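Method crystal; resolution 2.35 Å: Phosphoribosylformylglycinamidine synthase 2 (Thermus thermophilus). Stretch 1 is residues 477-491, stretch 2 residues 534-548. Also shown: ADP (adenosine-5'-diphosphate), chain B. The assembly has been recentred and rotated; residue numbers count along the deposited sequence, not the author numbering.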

ATOM      1  N   GLY A 477     -10.398 -14.975  -7.541  1.00 11.44           N
ATOM      2  CA  GLY A 477     -11.658 -15.464  -7.008  1.00 14.35           C
ATOM      3  C   GLY A 477     -12.180 -14.844  -5.732  1.00 13.80           C
ATOM      4  O   GLY A 477     -13.132 -15.343  -5.145  1.00 16.09           O
ATOM      5  N   ALA A 478     -11.582 -13.751  -5.295  1.00 14.48           N
ATOM      6  CA  ALA A 478     -12.034 -13.127  -4.061  1.00 14.96           C
ATOM      7  C   ALA A 478     -12.808 -11.826  -4.297  1.00 15.44           C
ATOM      8  O   ALA A 478     -12.609 -11.148  -5.305  1.00 14.97           O
ATOM      9  CB  ALA A 478     -10.835 -12.876  -3.156  1.00 15.35           C
ATOM     10  N   LYS A 479     -13.691 -11.485  -3.363  1.00 14.54           N
ATOM     11  CA  LYS A 479     -14.468 -10.260  -3.477  1.00 16.21           C
ATOM     12  C   LYS A 479     -13.856  -9.093  -2.706  1.00 14.83           C
ATOM     13  O   LYS A 479     -13.643  -9.177  -1.492  1.00 16.16           O
ATOM     14  CB  LYS A 479     -15.902 -10.463  -2.987  1.00 19.08           C
ATOM     15  CG  LYS A 479     -16.733  -9.180  -3.055  1.00 22.49           C
ATOM     16  CD  LYS A 479     -18.189  -9.434  -2.731  1.00 26.77           C
ATOM     17  CE  LYS A 479     -18.997  -8.145  -2.760  1.00 29.78           C
ATOM     18  NZ  LYS A 479     -20.430  -8.391  -2.391  1.00 31.37           N
ATOM     19  N   PRO A 480     -13.588  -7.979  -3.407  1.00 13.64           N
ATOM     20  CA  PRO A 480     -13.003  -6.762  -2.836  1.00 12.58           C
ATOM     21  C   PRO A 480     -13.817  -6.293  -1.637  1.00 12.44           C
ATOM     22  O   PRO A 480     -15.009  -6.030  -1.763  1.00 13.50           O
ATOM     23  CB  PRO A 480     -13.088  -5.767  -3.994  1.00 12.38           C
ATOM     24  CG  PRO A 480     -13.041  -6.633  -5.200  1.00 10.02           C
ATOM     25  CD  PRO A 480     -13.938  -7.768  -4.823  1.00 12.67           C
ATOM     26  N   LEU A 481     -13.182  -6.188  -0.479  1.00 11.84           N
ATOM     27  CA  LEU A 481     -13.897  -5.751   0.715  1.00 14.11           C
ATOM     28  C   LEU A 481     -13.684  -4.273   1.013  1.00 13.62           C
ATOM     29  O   LEU A 481     -14.592  -3.595   1.466  1.00 14.19           O
ATOM     30  CB  LEU A 481     -13.468  -6.586   1.924  1.00 13.29           C
ATOM     31  CG  LEU A 481     -13.760  -8.080   1.804  1.00 11.67           C
ATOM     32  CD1 LEU A 481     -13.191  -8.797   3.009  1.00 10.54           C
ATOM     33  CD2 LEU A 481     -15.260  -8.307   1.695  1.00  8.37           C
ATOM     34  N   ALA A 482     -12.477  -3.780   0.754  1.00 12.91           N
ATOM     35  CA  ALA A 482     -12.151  -2.379   0.991  1.00 13.22           C
ATOM     36  C   ALA A 482     -10.743  -2.118   0.502  1.00 12.36           C
ATOM     37  O   ALA A 482     -10.040  -3.042   0.108  1.00 12.59           O
ATOM     38  CB  ALA A 482     -12.244  -2.053   2.477  1.00  9.74           C
ATOM     39  N   TYR A 483     -10.326  -0.862   0.523  1.00 11.94           N
ATOM     40  CA  TYR A 483      -8.979  -0.558   0.092  1.00 13.21           C
ATOM     41  C   TYR A 483      -8.279   0.404   1.032  1.00 14.89           C
ATOM     42  O   TYR A 483      -8.881   0.943   1.952  1.00 16.37           O
ATOM     43  CB  TYR A 483      -8.972   0.011  -1.325  1.00 10.91           C
ATOM     44  CG  TYR A 483      -9.455   1.431  -1.439  1.00 11.15           C
ATOM     45  CD1 TYR A 483     -10.813   1.723  -1.580  1.00  9.68           C
ATOM     46  CD2 TYR A 483      -8.548   2.490  -1.415  1.00 12.56           C
ATOM     47  CE1 TYR A 483     -11.253   3.034  -1.698  1.00 11.06           C
ATOM     48  CE2 TYR A 483      -8.976   3.803  -1.532  1.00 12.36           C
ATOM     49  CZ  TYR A 483     -10.328   4.070  -1.670  1.00 11.52           C
ATOM     50  OH  TYR A 483     -10.741   5.373  -1.747  1.00 12.24           O
ATOM     51  N   THR A 484      -6.990   0.591   0.786  1.00 16.00           N
ATOM     52  CA  THR A 484      -6.141   1.487   1.553  1.00 14.71           C
ATOM     53  C   THR A 484      -5.376   2.240   0.459  1.00 15.63           C
ATOM     54  O   THR A 484      -4.955   1.635  -0.534  1.00 14.77           O
ATOM     55  CB  THR A 484      -5.163   0.679   2.444  1.00 14.90           C
ATOM     56  OG1 THR A 484      -4.406   1.572   3.272  1.00 15.49           O
ATOM     57  CG2 THR A 484      -4.212  -0.146   1.579  1.00 13.69           C
ATOM     58  N   ASP A 485      -5.219   3.552   0.611  1.00 14.62           N
ATOM     59  CA  ASP A 485      -4.517   4.325  -0.402  1.00 13.62           C
ATOM     60  C   ASP A 485      -3.339   5.106   0.145  1.00 15.53           C
ATOM     61  O   ASP A 485      -3.484   5.919   1.064  1.00 16.32           O
ATOM     62  CB  ASP A 485      -5.470   5.298  -1.094  1.00 12.61           C
ATOM     63  CG  ASP A 485      -6.022   6.338  -0.145  1.00 15.60           C
ATOM     64  OD1 ASP A 485      -5.890   7.549  -0.428  1.00 14.55           O
ATOM     65  OD2 ASP A 485      -6.596   5.943   0.891  1.00 17.83           O
ATOM     66  N   GLY A 486      -2.165   4.842  -0.418  1.00 14.13           N
ATOM     67  CA  GLY A 486      -0.976   5.551  -0.011  1.00 10.43           C
ATOM     68  C   GLY A 486      -0.744   6.623  -1.055  1.00 12.62           C
ATOM     69  O   GLY A 486      -0.257   6.336  -2.143  1.00 10.42           O
ATOM     70  N   LEU A 487      -1.114   7.860  -0.744  1.00 13.60           N
ATOM     71  CA  LEU A 487      -0.920   8.951  -1.687  1.00 14.40           C
ATOM     72  C   LEU A 487       0.493   9.520  -1.573  1.00 14.97           C
ATOM     73  O   LEU A 487       0.997   9.734  -0.471  1.00 17.59           O
ATOM     74  CB  LEU A 487      -1.943  10.063  -1.432  1.00 14.18           C
ATOM     75  CG  LEU A 487      -3.423   9.653  -1.413  1.00 16.14           C
ATOM     76  CD1 LEU A 487      -4.280  10.903  -1.279  1.00 14.22           C
ATOM     77  CD2 LEU A 487      -3.792   8.883  -2.683  1.00 13.01           C
ATOM     78  N   ASN A 488       1.123   9.752  -2.721  1.00 14.39           N
ATOM     79  CA  ASN A 488       2.469  10.323  -2.795  1.00 11.46           C
ATOM     80  C   ASN A 488       2.440  11.345  -3.925  1.00 11.49           C
ATOM     81  O   ASN A 488       2.176  10.997  -5.074  1.00 13.13           O
ATOM     82  CB  ASN A 488       3.489   9.239  -3.118  1.00  9.52           C
ATOM     83  CG  ASN A 488       3.435   8.083  -2.140  1.00 10.04           C
ATOM     84  OD1 ASN A 488       4.089   8.098  -1.105  1.00  7.66           O
ATOM     85  ND2 ASN A 488       2.632   7.080  -2.462  1.00  9.05           N
ATOM     86  N   LEU A 489       2.695  12.603  -3.594  1.00 11.23           N
ATOM     87  CA  LEU A 489       2.682  13.675  -4.577  1.00 10.86           C
ATOM     88  C   LEU A 489       3.723  14.744  -4.279  1.00 12.69           C
ATOM     89  O   LEU A 489       4.459  14.668  -3.287  1.00 12.24           O
ATOM     90  CB  LEU A 489       1.301  14.328  -4.630  1.00 10.47           C
ATOM     91  CG  LEU A 489       0.171  13.451  -5.180  1.00 14.03           C
ATOM     92  CD1 LEU A 489      -0.713  13.009  -4.024  1.00 12.46           C
ATOM     93  CD2 LEU A 489      -0.640  14.212  -6.219  1.00 11.63           C
ATOM     94  N   GLY A 490       3.785  15.735  -5.161  1.00 12.67           N
ATOM     95  CA  GLY A 490       4.720  16.820  -4.984  1.00 13.47           C
ATOM     96  C   GLY A 490       4.097  17.797  -4.016  1.00 17.01           C
ATOM     97  O   GLY A 490       3.112  17.482  -3.340  1.00 17.33           O
ATOM     98  N   SER A 491       4.668  18.990  -3.951  1.00 18.96           N
ATOM     99  CA  SER A 491       4.169  20.022  -3.062  1.00 20.57           C
ATOM    100  C   SER A 491       2.762  20.457  -3.459  1.00 21.12           C
ATOM    101  O   SER A 491       2.450  20.585  -4.649  1.00 20.54           O
ATOM    102  CB  SER A 491       5.099  21.229  -3.104  1.00 21.03           C
ATOM    103  OG  SER A 491       4.526  22.310  -2.399  1.00 23.24           O
TER
HETATM  104  PB  ADP B 800       0.579   6.731  11.719  1.00 74.65           P
HETATM  105  O1B ADP B 800       1.355   7.991  11.891  1.00 75.79           O
HETATM  106  O2B ADP B 800       1.233   5.863  10.531  1.00 74.08           O
HETATM  107  O3B ADP B 800       0.621   5.873  13.170  1.00 74.54           O
HETATM  108  PA  ADP B 800      -1.164   8.520  10.619  1.00 68.93           P
HETATM  109  O1A ADP B 800      -1.344   9.573  11.656  1.00 68.84           O
HETATM  110  O2A ADP B 800       0.138   8.883   9.726  1.00 68.99           O
HETATM  111  O3A ADP B 800      -0.984   7.058  11.347  1.00 71.48           O
HETATM  112  O5' ADP B 800      -2.443   8.435   9.606  1.00 64.03           O
HETATM  113  C5' ADP B 800      -3.486   9.314  10.071  1.00 57.25           C
HETATM  114  C4' ADP B 800      -4.899   8.660  10.028  1.00 52.52           C
HETATM  115  O4' ADP B 800      -5.646   9.105   8.851  1.00 50.76           O
HETATM  116  C3' ADP B 800      -4.886   7.112   9.952  1.00 50.00           C
HETATM  117  O3' ADP B 800      -6.026   6.588  10.647  1.00 48.00           O
HETATM  118  C2' ADP B 800      -4.931   6.835   8.449  1.00 48.84           C
HETATM  119  O2' ADP B 800      -5.459   5.539   8.151  1.00 46.83           O
HETATM  120  C1' ADP B 800      -5.792   7.981   7.913  1.00 49.10           C
HETATM  121  N9  ADP B 800      -5.384   8.376   6.557  1.00 48.44           N
HETATM  122  C8  ADP B 800      -4.286   9.119   6.223  1.00 47.66           C
HETATM  123  N7  ADP B 800      -4.224   9.288   4.934  1.00 47.23           N
HETATM  124  C5  ADP B 800      -5.272   8.667   4.352  1.00 46.31           C
HETATM  125  C6  ADP B 800      -5.728   8.504   3.018  1.00 45.84           C
HETATM  126  N6  ADP B 800      -5.029   9.063   1.964  1.00 45.15           N
HETATM  127  N1  ADP B 800      -6.857   7.794   2.800  1.00 45.24           N
HETATM  128  C2  ADP B 800      -7.550   7.243   3.810  1.00 44.61           C
HETATM  129  N3  ADP B 800      -7.154   7.374   5.077  1.00 44.46           N
HETATM  130  C4  ADP B 800      -6.038   8.067   5.390  1.00 46.63           C
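Stretch 2 534-548: RIPPTAMVGVVGVLE

A beta bulge interrupts an otherwise regular antiparallel ladder: between Pro480 and Ala482 the register slips by one, so Leu481 is the extra residue of stretch 1, its phi/psi of -99/-36° set apart from its extended neighbours. Val544 faces both Leu481 and Ala482, its O accepting from Leu481 N at 2.8 Å and its N donating to Ala482 O at 3.2 Å. Strand 538-548 runs against strand 479-488 at 158° between N-to-C directions, with axes 4.5 Å apart at closest approach. Before the bulge, Lys479 N reaches Val546 O at 3.1 Å. Beyond it, bonds pair up in both directions: Thr484 N to Gly542 O and Gly542 N to Thr484 O, both 2.7 Å; Gly486 N to Met540 O, 2.9 Å, and Met540 N to Gly486 O, 3.0 Å; Asn488 N to Thr538 O, 2.8 Å, and Thr538 N to Asn488 O, 2.9 Å. Asn488 ND2 adds a weak bond to Thr538 O at 3.3 Å and lies 3.6 Å from SE of the selenomethionine Met540. Gly542 leaves room for Thr484: an ideal CB there would fall 2.8 Å from Thr484 CG2, a clash. On the sheet face carrying Tyr483, Asp485 and Leu487, stretch 2 sets Val543, Val541 and Ala539. Val543 CG2 packs on Tyr483 CB at 3.7 Å, Val541 CG1 meets Tyr483 CD2 at 4.0 Å, and Ala539 CB touches Leu487 CD2 at 3.7 Å. The carboxylate of Asp485 reaches the ADP adenine instead of stretch 2, and ADP N6 donates to Asp485 OD1 at 3.0 Å. At one end Leu547 CD2 lies 3.5 Å from Ala478 CB; at the other, Pro537 CB packs on Leu489 CD2 at 3.9 Å, and a water bridges the two stretches, the water O lying 3.0 Å from Gly490 N, from which it accepts, and 2.7 Å from Ile535 O, to which it donates.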

ATOM      1  N   ARG A 534       8.201  17.497 -10.108  1.00 23.21           N
ATOM      2  CA  ARG A 534       7.261  16.728  -9.291  1.00 22.53           C
ATOM      3  C   ARG A 534       7.232  15.264  -9.711  1.00 20.98           C
ATOM      4  O   ARG A 534       7.312  14.959 -10.898  1.00 20.41           O
ATOM      5  CB  ARG A 534       5.843  17.307  -9.414  1.00 23.60           C
ATOM      6  CG  ARG A 534       5.737  18.810  -9.177  1.00 22.51           C
ATOM      7  CD  ARG A 534       4.288  19.264  -9.067  1.00 21.05           C
ATOM      8  NE  ARG A 534       3.481  18.852 -10.211  1.00 21.36           N
ATOM      9  CZ  ARG A 534       3.670  19.279 -11.456  1.00 22.07           C
ATOM     10  NH1 ARG A 534       2.888  18.845 -12.436  1.00 18.77           N
ATOM     11  NH2 ARG A 534       4.642  20.142 -11.720  1.00 24.36           N
ATOM     12  N   ILE A 535       7.128  14.358  -8.740  1.00 19.51           N
ATOM     13  CA  ILE A 535       7.059  12.932  -9.057  1.00 16.63           C
ATOM     14  C   ILE A 535       5.705  12.706  -9.699  1.00 15.42           C
ATOM     15  O   ILE A 535       4.801  13.512  -9.537  1.00 13.72           O
ATOM     16  CB  ILE A 535       7.101  12.034  -7.800  1.00 15.22           C
ATOM     17  CG1 ILE A 535       5.910  12.373  -6.900  1.00 12.82           C
ATOM     18  CG2 ILE A 535       8.443  12.191  -7.066  1.00 15.74           C
ATOM     19  CD1 ILE A 535       5.756  11.471  -5.711  1.00 13.16           C
ATOM     20  N   PRO A 536       5.555  11.618 -10.464  1.00 16.03           N
ATOM     21  CA  PRO A 536       4.253  11.366 -11.084  1.00 14.53           C
ATOM     22  C   PRO A 536       3.276  11.184  -9.931  1.00 12.73           C
ATOM     23  O   PRO A 536       3.635  10.596  -8.922  1.00 12.45           O
ATOM     24  CB  PRO A 536       4.477  10.054 -11.832  1.00 13.05           C
ATOM     25  CG  PRO A 536       5.913  10.154 -12.236  1.00 16.30           C
ATOM     26  CD  PRO A 536       6.570  10.675 -10.967  1.00 16.27           C
ATOM     27  N   PRO A 537       2.050  11.709 -10.046  1.00 12.60           N
ATOM     28  CA  PRO A 537       1.100  11.530  -8.941  1.00 12.12           C
ATOM     29  C   PRO A 537       1.022  10.029  -8.672  1.00 11.47           C
ATOM     30  O   PRO A 537       0.859   9.242  -9.596  1.00  7.45           O
ATOM     31  CB  PRO A 537      -0.195  12.100  -9.506  1.00 12.34           C
ATOM     32  CG  PRO A 537       0.301  13.196 -10.399  1.00 14.92           C
ATOM     33  CD  PRO A 537       1.467  12.536 -11.114  1.00 13.68           C
ATOM     34  N   THR A 538       1.149   9.631  -7.414  1.00 11.39           N
ATOM     35  CA  THR A 538       1.141   8.213  -7.111  1.00 13.91           C
ATOM     36  C   THR A 538       0.197   7.775  -5.999  1.00 15.50           C
ATOM     37  O   THR A 538       0.455   7.995  -4.814  1.00 17.87           O
ATOM     38  CB  THR A 538       2.568   7.738  -6.762  1.00 13.29           C
ATOM     39  OG1 THR A 538       3.438   8.008  -7.862  1.00 14.59           O
ATOM     40  CG2 THR A 538       2.585   6.247  -6.496  1.00 14.22           C
ATOM     41  N   ALA A 539      -0.902   7.146  -6.392  1.00 15.89           N
ATOM     42  CA  ALA A 539      -1.857   6.633  -5.429  1.00 16.18           C
ATOM     43  C   ALA A 539      -1.687   5.117  -5.433  1.00 16.79           C
ATOM     44  O   ALA A 539      -2.196   4.424  -6.318  1.00 16.23           O
ATOM     45  CB  ALA A 539      -3.280   7.012  -5.830  1.00 16.15           C
HETATM   46  N   MSE A 540      -0.949   4.608  -4.455  1.00 16.84           N
HETATM   47  CA  MSE A 540      -0.734   3.176  -4.346  1.00 18.35           C
HETATM   48  C   MSE A 540      -1.917   2.586  -3.604  1.00 16.45           C
HETATM   49  O   MSE A 540      -2.060   2.746  -2.397  1.00 18.41           O
HETATM   50  CB  MSE A 540       0.583   2.907  -3.629  1.00 23.68           C
HETATM   51  CG  MSE A 540       1.766   3.362  -4.465  1.00 32.55           C
HETATM   52 SE   MSE A 540       3.383   3.694  -3.455  1.00 52.02          SE
HETATM   53  CE  MSE A 540       4.679   3.371  -4.871  1.00 44.85           C
ATOM     54  N   VAL A 541      -2.777   1.923  -4.363  1.00 14.24           N
ATOM     55  CA  VAL A 541      -3.992   1.324  -3.845  1.00 11.80           C
ATOM     56  C   VAL A 541      -3.837  -0.130  -3.441  1.00 11.26           C
ATOM     57  O   VAL A 541      -3.470  -0.975  -4.252  1.00 10.37           O
ATOM     58  CB  VAL A 541      -5.117   1.418  -4.893  1.00 12.46           C
ATOM     59  CG1 VAL A 541      -6.401   0.790  -4.357  1.00 11.02           C
ATOM     60  CG2 VAL A 541      -5.340   2.882  -5.270  1.00 14.20           C
ATOM     61  N   GLY A 542      -4.128  -0.403  -2.173  1.00 11.66           N
ATOM     62  CA  GLY A 542      -4.051  -1.750  -1.655  1.00 11.19           C
ATOM     63  C   GLY A 542      -5.470  -2.226  -1.420  1.00 13.09           C
ATOM     64  O   GLY A 542      -6.272  -1.520  -0.801  1.00 11.94           O
ATOM     65  N   VAL A 543      -5.787  -3.411  -1.927  1.00 12.49           N
ATOM     66  CA  VAL A 543      -7.117  -3.967  -1.773  1.00 14.40           C
ATOM     67  C   VAL A 543      -7.085  -5.336  -1.118  1.00 14.65           C
ATOM     68  O   VAL A 543      -6.258  -6.181  -1.454  1.00 15.53           O
ATOM     69  CB  VAL A 543      -7.835  -4.113  -3.139  1.00 15.53           C
ATOM     70  CG1 VAL A 543      -9.116  -4.938  -2.969  1.00 13.91           C
ATOM     71  CG2 VAL A 543      -8.162  -2.740  -3.706  1.00 13.00           C
ATOM     72  N   VAL A 544      -7.998  -5.549  -0.181  1.00 13.92           N
ATOM     73  CA  VAL A 544      -8.094  -6.822   0.503  1.00 12.49           C
ATOM     74  C   VAL A 544      -9.453  -7.428   0.189  1.00 12.90           C
ATOM     75  O   VAL A 544     -10.454  -6.722   0.108  1.00 14.08           O
ATOM     76  CB  VAL A 544      -7.952  -6.667   2.042  1.00 10.16           C
ATOM     77  CG1 VAL A 544      -8.268  -7.990   2.729  1.00  8.92           C
ATOM     78  CG2 VAL A 544      -6.539  -6.234   2.395  1.00 10.19           C
ATOM     79  N   GLY A 545      -9.472  -8.741  -0.002  1.00 13.37           N
ATOM     80  CA  GLY A 545     -10.713  -9.438  -0.278  1.00 14.06           C
ATOM     81  C   GLY A 545     -10.646 -10.829   0.321  1.00 13.79           C
ATOM     82  O   GLY A 545      -9.595 -11.244   0.801  1.00 14.29           O
ATOM     83  N   VAL A 546     -11.758 -11.555   0.303  1.00 14.73           N
ATOM     84  CA  VAL A 546     -11.764 -12.901   0.847  1.00 15.50           C
ATOM     85  C   VAL A 546     -12.372 -13.879  -0.136  1.00 17.39           C
ATOM     86  O   VAL A 546     -13.109 -13.486  -1.042  1.00 16.67           O
ATOM     87  CB  VAL A 546     -12.551 -12.970   2.167  1.00 16.22           C
ATOM     88  CG1 VAL A 546     -13.990 -12.530   1.937  1.00 17.27           C
ATOM     89  CG2 VAL A 546     -12.494 -14.379   2.728  1.00 14.66           C
ATOM     90  N   LEU A 547     -12.051 -15.157   0.043  1.00 17.55           N
ATOM     91  CA  LEU A 547     -12.566 -16.203  -0.826  1.00 18.78           C
ATOM     92  C   LEU A 547     -12.419 -17.551  -0.132  1.00 19.18           C
ATOM     93  O   LEU A 547     -11.859 -17.640   0.955  1.00 18.31           O
ATOM     94  CB  LEU A 547     -11.793 -16.227  -2.146  1.00 17.73           C
ATOM     95  CG  LEU A 547     -10.325 -16.672  -2.092  1.00 19.92           C
ATOM     96  CD1 LEU A 547      -9.835 -16.930  -3.503  1.00 22.12           C
ATOM     97  CD2 LEU A 547      -9.464 -15.618  -1.421  1.00 19.74           C
ATOM     98  N   GLU A 548     -12.949 -18.595  -0.752  1.00 20.40           N
ATOM     99  CA  GLU A 548     -12.819 -19.932  -0.201  1.00 23.05           C
ATOM    100  C   GLU A 548     -11.628 -20.499  -0.930  1.00 22.03           C
ATOM    101  O   GLU A 548     -11.650 -20.623  -2.150  1.00 21.16           O
ATOM    102  CB  GLU A 548     -14.056 -20.787  -0.490  1.00 25.87           C
ATOM    103  CG  GLU A 548     -15.333 -20.262   0.143  1.00 32.79           C
ATOM    104  CD  GLU A 548     -16.438 -21.306   0.182  1.00 37.44           C
ATOM    105  OE1 GLU A 548     -16.740 -21.888  -0.888  1.00 38.88           O
ATOM    106  OE2 GLU A 548     -16.999 -21.538   1.284  1.00 37.37           O
TER
HETATM  107  O   HOH W   1       3.029  14.618  -7.894  1.00 21.13           O